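Local coordinates for molybdopterin synthase catalytic subunit (Homo sapiens, PDB 5MPO), which catalyses the conversion of precursor Z into molybdopterin, using sulfur from its thiocarboxylated partner subunit to build the dithiolene group, at residues 83-88 with 123-128. Sequence-based numbering, arbitrary orientation.
Sequences SDIRQK and LEAVSY
Ile85 meets Ala125 and Tyr128 through both branches of its side chain, and no direct hydrogen bond joins the two helical segments. With CG2 anti to the backbone N and CG1 beside it (chi1 -77°), the branches part. Ile85 CG2 packs on Ala125 CB at 3.7 Å, while Ile85 CG1 lies 3.6 Å from Tyr128 CD2, approaching the ring obliquely. Ile85 CD1 continues to 3.6 Å from the backbone O of Ala125. Tyr128, its CG anti to the backbone N (chi1 176°), reaches back past Ile85 in the opposite direction until its OH stands 4.0 Å from Asp84 CB, a van der Waals approach. Cutting Ile85 back to an alanine would probably open a gap beside Ala125 CB and CD2 of the Tyr128 ring. At the margin, one water accepts from Lys88 NZ and donates to Glu124 OE1, bridging opposite charges 4.7 Å apart. The contact joins the C-terminal end of helix 73-88 to helix 119-136, the segment axes approaching to 10.5 Å and running roughly antiparallel (149°). It is side-by-side helix packing on the mixed sheet of the MoaE fold: Ile85 also touches Val91 and Ile94 of strand 91-99, whereas Val126 packs on strand 45-52.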
loop_
_atom_site.group_PDB
_atom_site.type_symbol
_atom_site.label_atom_id
_atom_site.label_comp_id
_atom_site.label_asym_id
_atom_site.label_seq_id
_atom_site.Cartn_x
_atom_site.Cartn_y
_atom_site.Cartn_z
ATOM N N SER C 83 11.327 -6.288 -13.019
ATOM C CA SER C 83 11.462 -7.533 -13.711
ATOM C C SER C 83 11.462 -8.690 -12.690
ATOM O O SER C 83 10.881 -9.739 -12.884
ATOM C CB SER C 83 12.754 -7.414 -14.554
ATOM O OG SER C 83 13.108 -8.637 -15.120
ATOM N N ASP C 84 12.113 -8.497 -11.565
ATOM C CA ASP C 84 12.104 -9.507 -10.544
ATOM C C ASP C 84 10.713 -9.666 -9.927
ATOM O O ASP C 84 10.270 -10.771 -9.666
ATOM C CB ASP C 84 13.138 -9.136 -9.511
ATOM C CG ASP C 84 14.603 -9.367 -10.049
ATOM O OD1 ASP C 84 14.831 -10.143 -11.026
ATOM O OD2 ASP C 84 15.522 -8.797 -9.471
ATOM N N ILE C 85 10.034 -8.565 -9.708
ATOM C CA ILE C 85 8.680 -8.600 -9.253
ATOM C C ILE C 85 7.827 -9.441 -10.188
ATOM O O ILE C 85 7.104 -10.303 -9.723
ATOM C CB ILE C 85 8.072 -7.203 -9.123
ATOM C CG1 ILE C 85 8.586 -6.535 -7.840
ATOM C CG2 ILE C 85 6.562 -7.270 -9.097
ATOM C CD1 ILE C 85 8.195 -5.090 -7.719
ATOM N N ARG C 86 7.952 -9.241 -11.485
ATOM C CA ARG C 86 7.150 -10.033 -12.431
ATOM C C ARG C 86 7.590 -11.518 -12.527
ATOM O O ARG C 86 6.876 -12.332 -13.069
ATOM C CB ARG C 86 7.186 -9.401 -13.812
ATOM C CG ARG C 86 6.528 -8.060 -13.875
ATOM C CD ARG C 86 6.774 -7.395 -15.225
ATOM N NE ARG C 86 6.287 -6.000 -15.230
ATOM C CZ ARG C 86 5.014 -5.618 -15.261
ATOM N NH1 ARG C 86 4.040 -6.490 -15.332
ATOM N NH2 ARG C 86 4.707 -4.327 -15.252
ATOM N N GLN C 87 8.744 -11.872 -11.982
ATOM C CA GLN C 87 9.155 -13.266 -11.962
ATOM C C GLN C 87 8.432 -14.017 -10.830
ATOM O O GLN C 87 8.177 -15.202 -10.918
ATOM C CB GLN C 87 10.681 -13.378 -12.006
ATOM C CG GLN C 87 11.298 -14.415 -11.055
ATOM C CD GLN C 87 12.850 -14.460 -11.050
ATOM O OE1 GLN C 87 13.555 -13.607 -11.666
ATOM N NE2 GLN C 87 13.384 -15.475 -10.356
ATOM N N LYS C 88 8.001 -13.326 -9.805
ATOM C CA LYS C 88 7.262 -14.004 -8.762
ATOM C C LYS C 88 5.729 -13.789 -8.716
ATOM O O LYS C 88 4.976 -14.735 -8.506
ATOM C CB LYS C 88 7.810 -13.581 -7.412
ATOM C CG LYS C 88 7.044 -14.222 -6.288
ATOM C CD LYS C 88 7.698 -14.013 -4.990
ATOM C CE LYS C 88 6.835 -14.625 -3.932
ATOM N NZ LYS C 88 7.428 -14.315 -2.641
ATOM N N LEU C 123 0.136 -5.944 -2.762
ATOM C CA LEU C 123 0.715 -5.547 -1.460
ATOM C C LEU C 123 2.105 -6.064 -1.290
ATOM O O LEU C 123 2.958 -5.366 -0.825
ATOM C CB LEU C 123 -0.086 -6.119 -0.311
ATOM C CG LEU C 123 -1.486 -5.503 -0.167
ATOM C CD1 LEU C 123 -2.509 -6.512 0.420
ATOM C CD2 LEU C 123 -1.367 -4.216 0.670
ATOM N N GLU C 124 2.322 -7.317 -1.621
ATOM C CA GLU C 124 3.648 -7.890 -1.477
ATOM C C GLU C 124 4.671 -7.257 -2.441
ATOM O O GLU C 124 5.793 -7.021 -2.045
ATOM C CB GLU C 124 3.596 -9.405 -1.656
ATOM C CG GLU C 124 2.890 -10.106 -0.473
ATOM C CD GLU C 124 2.790 -11.625 -0.607
ATOM O OE1 GLU C 124 3.451 -12.214 -1.447
ATOM O OE2 GLU C 124 2.019 -12.251 0.141
ATOM N N ALA C 125 4.280 -6.979 -3.682
ATOM C CA ALA C 125 5.180 -6.413 -4.660
ATOM C C ALA C 125 5.556 -4.971 -4.291
ATOM O O ALA C 125 6.694 -4.560 -4.480
ATOM C CB ALA C 125 4.582 -6.484 -6.052
ATOM N N VAL C 126 4.633 -4.231 -3.691
ATOM C CA VAL C 126 4.929 -2.875 -3.297
ATOM C C VAL C 126 5.939 -2.922 -2.186
ATOM O O VAL C 126 6.921 -2.158 -2.154
ATOM C CB VAL C 126 3.679 -2.127 -2.850
ATOM C CG1 VAL C 126 4.023 -0.914 -1.999
ATOM C CG2 VAL C 126 2.927 -1.652 -4.073
ATOM N N SER C 127 5.706 -3.842 -1.284
ATOM C CA SER C 127 6.579 -4.002 -0.154
ATOM C C SER C 127 8.008 -4.398 -0.591
ATOM O O SER C 127 8.961 -3.805 -0.136
ATOM C CB SER C 127 5.982 -5.028 0.800
ATOM O OG SER C 127 6.787 -5.122 1.934
ATOM N N TYR C 128 8.133 -5.396 -1.462
ATOM C CA TYR C 128 9.410 -5.760 -2.035
ATOM C C TYR C 128 10.070 -4.581 -2.819
ATOM O O TYR C 128 11.270 -4.417 -2.771
ATOM C CB TYR C 128 9.255 -6.908 -3.005
ATOM C CG TYR C 128 10.558 -7.254 -3.713
ATOM C CD1 TYR C 128 11.564 -8.039 -3.062
ATOM C CD2 TYR C 128 10.808 -6.804 -5.038
ATOM C CE1 TYR C 128 12.735 -8.397 -3.717
ATOM C CE2 TYR C 128 12.006 -7.139 -5.704
ATOM C CZ TYR C 128 12.974 -7.922 -5.057
ATOM O OH TYR C 128 14.162 -8.239 -5.711
HETATM O O HOH W 1 5.476 -14.033 -0.760
#